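Local atomic coordinates of catalase (PDB entry 1M7S), a protein that decomposes hydrogen peroxide into water and molecular oxygen with the help of heme, protecting the cell from peroxide damage. Residues Phe144-Pro148 / Arg149-Asp153; Leu152-Asp155 / Ser156-Phe159; Asp440-Thr443 / Glu444-Asn447; Leu472-Val475 / Lys476-Ala479. One frame throughout, in Å; residues are numbered along the deposited sequence.

Contact 1: residues Phe144-Pro148 / Arg149-Asp153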
# COMPACT_ATOMS: atom_id res chain seq x y z
N PHE A 144 14.57 20.38 11.81
CA PHE A 144 13.59 20.80 12.80
C PHE A 144 12.95 19.67 13.59
O PHE A 144 12.55 19.88 14.77
CB PHE A 144 12.39 21.44 12.05
CG PHE A 144 12.44 22.94 11.87
CD1 PHE A 144 12.21 23.48 10.61
CD2 PHE A 144 12.60 23.78 12.95
CE1 PHE A 144 12.23 24.86 10.42
CE2 PHE A 144 12.60 25.16 12.78
CZ PHE A 144 12.41 25.68 11.51
N LYS A 145 12.71 18.51 12.97
CA LYS A 145 11.99 17.42 13.63
C LYS A 145 12.83 16.86 14.80
O LYS A 145 14.02 17.14 14.83
CB LYS A 145 11.86 16.27 12.61
CG LYS A 145 10.85 16.47 11.47
CD LYS A 145 9.49 15.98 11.96
CE LYS A 145 8.53 16.13 10.74
NZ LYS A 145 7.20 15.65 11.20
N PRO A 146 12.25 16.06 15.66
CA PRO A 146 12.93 15.40 16.75
C PRO A 146 14.11 14.60 16.23
O PRO A 146 14.19 14.13 15.09
CB PRO A 146 11.88 14.44 17.39
CG PRO A 146 10.59 15.15 17.01
CD PRO A 146 10.78 15.85 15.67
N ASP A 147 15.11 14.43 17.09
CA ASP A 147 16.34 13.69 16.72
C ASP A 147 15.94 12.29 16.25
O ASP A 147 15.18 11.62 16.92
CB ASP A 147 17.13 13.60 18.02
CG ASP A 147 18.57 13.13 17.85
OD1 ASP A 147 18.79 12.08 17.22
OD2 ASP A 147 19.43 13.83 18.41
N PRO A 148 16.52 11.80 15.17
CA PRO A 148 16.21 10.51 14.58
C PRO A 148 16.65 9.33 15.45
O PRO A 148 16.21 8.19 15.22
CB PRO A 148 16.91 10.42 13.21
CG PRO A 148 17.92 11.55 13.34
CD PRO A 148 17.38 12.58 14.29
N ARG A 149 17.58 9.59 16.36
CA ARG A 149 18.03 8.51 17.24
C ARG A 149 17.07 8.35 18.40
O ARG A 149 17.01 7.25 18.95
CB ARG A 149 19.40 8.97 17.89
CG ARG A 149 20.50 9.08 16.85
CD ARG A 149 21.75 9.81 17.37
NE ARG A 149 21.54 11.25 17.56
CZ ARG A 149 22.51 12.13 17.80
NH1 ARG A 149 23.79 11.71 17.93
NH2 ARG A 149 22.19 13.42 17.90
N THR A 150 16.35 9.37 18.84
CA THR A 150 15.58 9.26 20.08
C THR A 150 14.11 9.67 20.07
O THR A 150 13.41 9.51 21.06
CB THR A 150 16.20 10.17 21.19
OG1 THR A 150 16.16 11.54 20.75
CG2 THR A 150 17.62 9.76 21.55
N ASN A 151 13.68 10.31 19.01
CA ASN A 151 12.33 10.91 18.98
C ASN A 151 12.18 11.99 20.00
O ASN A 151 11.05 12.30 20.44
CB ASN A 151 11.25 9.81 19.06
CG ASN A 151 9.88 10.23 18.60
OD1 ASN A 151 9.79 10.93 17.60
ND2 ASN A 151 8.81 9.80 19.32
N LEU A 152 13.23 12.70 20.45
CA LEU A 152 13.14 13.81 21.37
C LEU A 152 13.63 15.07 20.67
O LEU A 152 14.50 15.00 19.79
CB LEU A 152 14.05 13.60 22.62
CG LEU A 152 13.59 12.45 23.54
CD1 LEU A 152 14.72 12.10 24.47
CD2 LEU A 152 12.29 12.87 24.23
N ASP A 153 13.10 16.20 21.09
CA ASP A 153 13.48 17.50 20.52
C ASP A 153 14.96 17.73 20.87
O ASP A 153 15.44 17.37 21.93
CB ASP A 153 12.55 18.57 21.06
CG ASP A 153 11.13 18.41 20.57
OD1 ASP A 153 10.85 17.93 19.46
OD2 ASP A 153 10.16 18.79 21.29
O HOH W 1 12.04 19.13 17.35
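The backbone doubles back between Asp147 and Leu152, where Asp147 N donates to Leu152 O over 2.8 Å while Asp147 O takes both Asn151 N and Thr150 N. The second of these closes a beta turn with Pro148 and Arg149 in its corners, and Asn151 then adopts left-handed backbone angles. Side chains reinforce the bend. With CG swung anti to its own nitrogen (chi1 -168°), the Asp147 carboxylate turns toward Arg149, so that OD1 uses its anti lone pair for Arg149 N, an Asx turn. The syn lone pair of the same oxygen receives Arg149 NE at 2.9 Å, almost exactly in the guanidinium plane. Asp147 OD2 completes a side-on, two-nitrogen salt bridge with Arg149 NH2 at 2.8 Å, the two flat groups only 26° apart. This compact turn links helix 137-144 to helix 155-163 in the catalase fold, on a surface packed against two other subunits. One residue further, Thr150 OG1 accepts from Leu152 N, making an ST turn just after the Asx turn. Pro146 lies alongside Asp153, its CG 3.7 Å from Asp153 OD1. Asp153 OD1 accepts a hydrogen bond from His94 NE2, and a water donates to it and to Phe144 O, tying the helix end to the far side of the turn. Asn151 OD1 bonds to His97 of the second subunit.

Contact 2: residues Leu152-Asp155 / Ser156-Phe159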
# COMPACT_ATOMS: atom_id res chain seq x y z
N LEU A 152 13.23 12.70 20.45
CA LEU A 152 13.14 13.81 21.37
C LEU A 152 13.63 15.07 20.67
O LEU A 152 14.50 15.00 19.79
CB LEU A 152 14.05 13.60 22.62
CG LEU A 152 13.59 12.45 23.54
CD1 LEU A 152 14.72 12.10 24.47
CD2 LEU A 152 12.29 12.87 24.23
N ASP A 153 13.10 16.20 21.09
CA ASP A 153 13.48 17.50 20.52
C ASP A 153 14.96 17.73 20.87
O ASP A 153 15.44 17.37 21.93
CB ASP A 153 12.55 18.57 21.06
CG ASP A 153 11.13 18.41 20.57
OD1 ASP A 153 10.85 17.93 19.46
OD2 ASP A 153 10.16 18.79 21.29
N ASN A 154 15.72 18.30 19.96
CA ASN A 154 17.16 18.54 20.16
C ASN A 154 17.48 19.71 19.25
O ASN A 154 17.80 19.55 18.08
CB ASN A 154 17.97 17.31 19.74
CG ASN A 154 19.48 17.56 19.88
OD1 ASN A 154 19.89 18.68 20.22
ND2 ASN A 154 20.29 16.53 19.61
N ASP A 155 17.34 20.94 19.80
CA ASP A 155 17.52 22.11 18.95
C ASP A 155 18.93 22.39 18.51
O ASP A 155 19.06 23.08 17.47
CB ASP A 155 16.88 23.34 19.58
CG ASP A 155 15.42 23.19 19.96
OD1 ASP A 155 14.65 22.30 19.53
OD2 ASP A 155 15.00 24.04 20.81
N SER A 156 19.97 21.70 18.99
CA SER A 156 21.29 21.85 18.39
C SER A 156 21.25 21.47 16.92
O SER A 156 22.14 21.94 16.19
CB SER A 156 22.29 21.04 19.25
OG SER A 156 22.02 19.65 19.07
N ARG A 157 20.39 20.53 16.52
CA ARG A 157 20.32 20.05 15.16
C ARG A 157 19.83 21.13 14.18
O ARG A 157 20.48 21.32 13.16
CB ARG A 157 19.42 18.79 15.09
CG ARG A 157 19.92 17.63 15.98
CD ARG A 157 19.07 16.36 15.96
NE ARG A 157 18.98 15.86 14.60
CZ ARG A 157 18.01 16.05 13.70
NH1 ARG A 157 16.93 16.72 14.06
NH2 ARG A 157 18.14 15.57 12.48
N ARG A 158 18.76 21.84 14.52
CA ARG A 158 18.28 22.89 13.61
C ARG A 158 19.31 24.03 13.53
O ARG A 158 19.41 24.63 12.46
CB ARG A 158 16.93 23.44 14.06
CG ARG A 158 16.88 24.32 15.32
CD ARG A 158 15.46 24.73 15.70
NE ARG A 158 14.56 23.60 15.93
CZ ARG A 158 13.30 23.69 16.35
NH1 ARG A 158 12.54 22.60 16.49
NH2 ARG A 158 12.83 24.87 16.70
N PHE A 159 20.10 24.22 14.60
CA PHE A 159 21.04 25.36 14.52
C PHE A 159 22.34 25.02 13.84
O PHE A 159 22.94 25.90 13.22
CB PHE A 159 21.24 26.09 15.84
CG PHE A 159 19.95 26.74 16.32
CD1 PHE A 159 19.38 26.36 17.50
CD2 PHE A 159 19.39 27.77 15.55
CE1 PHE A 159 18.21 26.96 17.95
CE2 PHE A 159 18.22 28.38 16.00
CZ PHE A 159 17.63 27.99 17.20
O HOH W 2 15.91 20.96 15.89
O HOH W 3 16.13 17.63 16.72
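In Asn154, chi1 of 177° sets CG opposite the backbone nitrogen, while chi1 of 69° in Ser156 places OG between its nitrogen and carbonyl carbon; the two groups thereby meet at the N-cap of helix 155-163. Asn154 OD1 takes two bonds from one face of its amide, a short one from Ser156 OG at 2.6 Å and a capping bond from Ser156 N at 3.3 Å. The amide is held at its other end too, ND2 donating to Asp147. Asn154 O meanwhile accepts from Arg157 N, and Phe159 N donates to Asp155 O, starting the helical ladder. Asp155 and Arg158 run side by side, carboxylate stacked on guanidinium: Asp155 OD1 sits over one face, and at 3.7 Å from Arg158 NH1 the salt bridge is long and rests on charge alone. The N-H groups serve other partners, NH2 donating to Tyr176 OH and NH1 to Phe144 O, while Asp155 OD2 is bonded to Ser437. Arg157 reaches across to the third subunit, NE donating to Gly373 O there and NH1 to His142 O and to a water 2.9 Å away. Beyond it the Phe159 ring is roofed by a neighbour: Arg158 CG stands 3.8 Å above the plane, over the ring centre.

Contact 3: residues Asp440-Thr443 / Glu444-Asn447. Unlike the reference sequence in segment 440-443: Leu442 (reference His).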
# COMPACT_ATOMS: atom_id res chain seq x y z
N ASP A 440 22.43 25.12 23.87
CA ASP A 440 23.39 24.00 23.80
C ASP A 440 23.83 23.64 22.40
O ASP A 440 24.20 22.49 22.17
CB ASP A 440 22.82 22.80 24.55
CG ASP A 440 21.62 22.18 23.93
OD1 ASP A 440 21.10 22.75 22.93
OD2 ASP A 440 21.17 21.09 24.37
N THR A 441 23.81 24.56 21.45
CA THR A 441 24.30 24.33 20.09
C THR A 441 25.84 24.36 20.12
O THR A 441 26.40 25.07 20.98
CB THR A 441 23.73 25.44 19.19
OG1 THR A 441 22.28 25.21 19.17
CG2 THR A 441 24.31 25.55 17.81
N LEU A 442 26.46 23.60 19.26
CA LEU A 442 27.92 23.58 19.10
C LEU A 442 28.40 25.03 18.94
O LEU A 442 27.77 25.85 18.26
CB LEU A 442 28.29 22.74 17.88
CG LEU A 442 27.91 23.49 16.58
CD1 LEU A 442 29.17 24.06 15.96
CD2 LEU A 442 27.10 22.79 15.54
N THR A 443 29.51 25.34 19.61
CA THR A 443 29.99 26.72 19.64
C THR A 443 30.13 27.38 18.28
O THR A 443 29.73 28.56 18.19
CB THR A 443 31.42 26.78 20.26
OG1 THR A 443 31.26 26.16 21.54
CG2 THR A 443 31.93 28.20 20.35
N GLU A 444 30.70 26.71 17.31
CA GLU A 444 30.86 27.34 16.00
C GLU A 444 29.50 27.72 15.41
O GLU A 444 29.34 28.86 14.96
CB GLU A 444 31.64 26.44 15.06
CG GLU A 444 32.13 27.08 13.78
CD GLU A 444 32.96 26.13 12.93
OE1 GLU A 444 34.08 25.76 13.37
OE2 GLU A 444 32.51 25.73 11.82
N SER A 445 28.52 26.82 15.38
CA SER A 445 27.21 27.19 14.81
C SER A 445 26.51 28.26 15.64
O SER A 445 25.84 29.11 15.07
CB SER A 445 26.24 25.98 14.80
OG SER A 445 26.77 25.05 13.88
N LYS A 446 26.67 28.19 16.95
CA LYS A 446 26.03 29.14 17.86
C LYS A 446 26.55 30.56 17.60
O LYS A 446 25.73 31.45 17.44
CB LYS A 446 26.29 28.78 19.33
CG LYS A 446 25.73 29.76 20.34
CD LYS A 446 26.25 29.55 21.75
CE LYS A 446 25.93 28.18 22.33
NZ LYS A 446 26.40 28.05 23.75
N ASN A 447 27.87 30.78 17.49
CA ASN A 447 28.31 32.15 17.25
C ASN A 447 27.94 32.61 15.84
O ASN A 447 27.76 33.81 15.71
CB ASN A 447 29.82 32.32 17.48
CG ASN A 447 30.10 32.20 18.99
OD1 ASN A 447 29.37 32.70 19.82
ND2 ASN A 447 31.19 31.52 19.30
O HOH W 4 27.19 25.36 23.38
O HOH W 5 29.34 28.10 23.42
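Lys446 CB sits against the carbonyl oxygens of Leu442 and Thr443, 3.5 Å from Leu442 O, in the first turn of helix 443-456, which belongs to the C-terminal helical domain of this catalase and has Leu442 at its N-cap position. CG departs anti to the backbone nitrogen (chi1 177°), CD continues the extended course, and a bend at chi3 (-60°) then folds the chain back so that CE comes to lie 3.4 Å from Thr441 O. At the tip, four acceptors surround NZ and must share its three protons: a water 2.8 Å away that itself donates to Thr441 O, a second water with a weak link to Thr443 OG1, and the backbone oxygens of Ala439 and Ala468. A buried lysine thus draws together the loop before the helix and the chain following helix 458-467. Two main-chain bonds carry the turn itself, Lys446 N to Leu442 O at 2.9 Å and Asn447 N to Thr443 O at 3.0 Å. On another side of the turn, the methyl CG2 of Thr441 packs on Ser445 CB at 3.6 Å, next to helix 155-163. Glu444 looks away toward the third subunit, where Arg380 forms a salt bridge with it. The side chains of Thr443 and Asn447 lie side by side, pointing the same way: OD1 of the Asn447 amide accepts from Asp471 N, while ND2 lies 3.6 Å from Thr443 CG2.

Contact 4: residues Leu472-Val475 / Lys476-Ala479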
# COMPACT_ATOMS: atom_id res chain seq x y z
N LEU A 472 30.52 37.18 22.54
CA LEU A 472 30.20 38.44 21.89
C LEU A 472 31.24 39.02 20.97
O LEU A 472 30.93 39.49 19.85
CB LEU A 472 29.75 39.48 22.94
CG LEU A 472 29.18 40.79 22.35
CD1 LEU A 472 27.92 40.50 21.51
CD2 LEU A 472 28.85 41.79 23.46
N SER A 473 32.51 38.99 21.38
CA SER A 473 33.56 39.53 20.51
C SER A 473 33.64 38.74 19.21
O SER A 473 33.82 39.32 18.14
CB SER A 473 34.90 39.57 21.28
OG SER A 473 35.40 38.23 21.37
N LYS A 474 33.47 37.42 19.23
CA LYS A 474 33.46 36.61 18.01
C LYS A 474 32.18 36.93 17.21
O LYS A 474 32.24 37.06 15.98
CB LYS A 474 33.53 35.12 18.32
CG LYS A 474 33.50 34.22 17.10
CD LYS A 474 34.82 34.16 16.36
CE LYS A 474 34.71 33.23 15.17
NZ LYS A 474 35.55 33.59 14.00
N VAL A 475 31.07 37.11 17.95
CA VAL A 475 29.83 37.47 17.24
C VAL A 475 30.02 38.77 16.47
O VAL A 475 29.62 38.91 15.31
CB VAL A 475 28.67 37.61 18.23
CG1 VAL A 475 27.39 38.18 17.63
CG2 VAL A 475 28.41 36.25 18.87
N LYS A 476 30.52 39.82 17.15
CA LYS A 476 30.74 41.08 16.47
C LYS A 476 31.68 40.97 15.28
O LYS A 476 31.36 41.60 14.27
CB LYS A 476 31.26 42.13 17.45
CG LYS A 476 30.15 42.57 18.40
CD LYS A 476 30.73 43.61 19.35
CE LYS A 476 29.74 43.91 20.47
NZ LYS A 476 30.14 45.18 21.14
N SER A 477 32.76 40.22 15.34
CA SER A 477 33.68 40.14 14.20
C SER A 477 33.11 39.33 13.06
O SER A 477 33.28 39.71 11.87
CB SER A 477 35.07 39.69 14.63
OG SER A 477 35.18 38.28 14.73
N LEU A 478 32.41 38.24 13.36
CA LEU A 478 31.68 37.54 12.31
C LEU A 478 30.65 38.51 11.70
O LEU A 478 30.62 38.66 10.48
CB LEU A 478 30.99 36.28 12.83
CG LEU A 478 31.82 35.06 13.19
CD1 LEU A 478 30.88 34.00 13.81
CD2 LEU A 478 32.52 34.36 12.04
N ALA A 479 29.86 39.25 12.47
CA ALA A 479 28.88 40.14 11.81
C ALA A 479 29.48 41.22 10.92
O ALA A 479 28.92 41.60 9.89
CB ALA A 479 27.99 40.79 12.84
O HOH W 6 35.62 36.47 13.09
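Helix 472-480, the last in the chain, shows in Leu472-Ala479 how regular i to i+4 bonding combines with side chains laid along the helix surface. Its main chain is gripped by four bonds; those from Lys476 N to Leu472 O (2.8 Å) and from Leu478 N to Lys474 O (2.9 Å) are both almost straight at 173°, and Ser477 and Ala479 repeat the pattern on Ser473 and Val475. The Lys476 chain runs extended across Leu472, its CE meeting Leu472 CG at 3.7 Å, so the aliphatic part of the lysine packs on a leucine. Val475 and Ala479 face helix 443-456, against Leu450 and Tyr454 respectively, whereas Ser473 points outward and bonds to Asp471 just before the helix. Lys474 behaves differently from Lys476: a turn at chi2 (77°) carries its chain along the helix to Leu478, where Lys474 CE lies 4.0 Å from Leu478 CG. Beyond that carbon, NZ stands 3.7 Å from Leu478 CD2 and donates to a water. The same water sits 2.5 Å from Ser477 OG, bridging the lysine tip to the hydroxyl one turn on.

How the contacts relate
The four contacts follow one another along the chain, and each touches the next in space. Contact 1 runs straight into contact 2, sharing Leu152 and Asp153, with centres about 7 Å apart; the turn and the helix start it leads to are one continuous unit. Contact 3 comes almost three hundred residues later, yet its centre is about 12 Å from that of contact 2, since Phe159 and Ser156 pack against Thr441. Asn447 in turn touches helix 472-480, and the centres of contacts 3 and 4 are about 13 Å apart. Helix 155-163 of the catalase region thus abuts the C-terminal helices. Contacts 1 to 3 also meet the third subunit, whereas contact 4 meets no other chain.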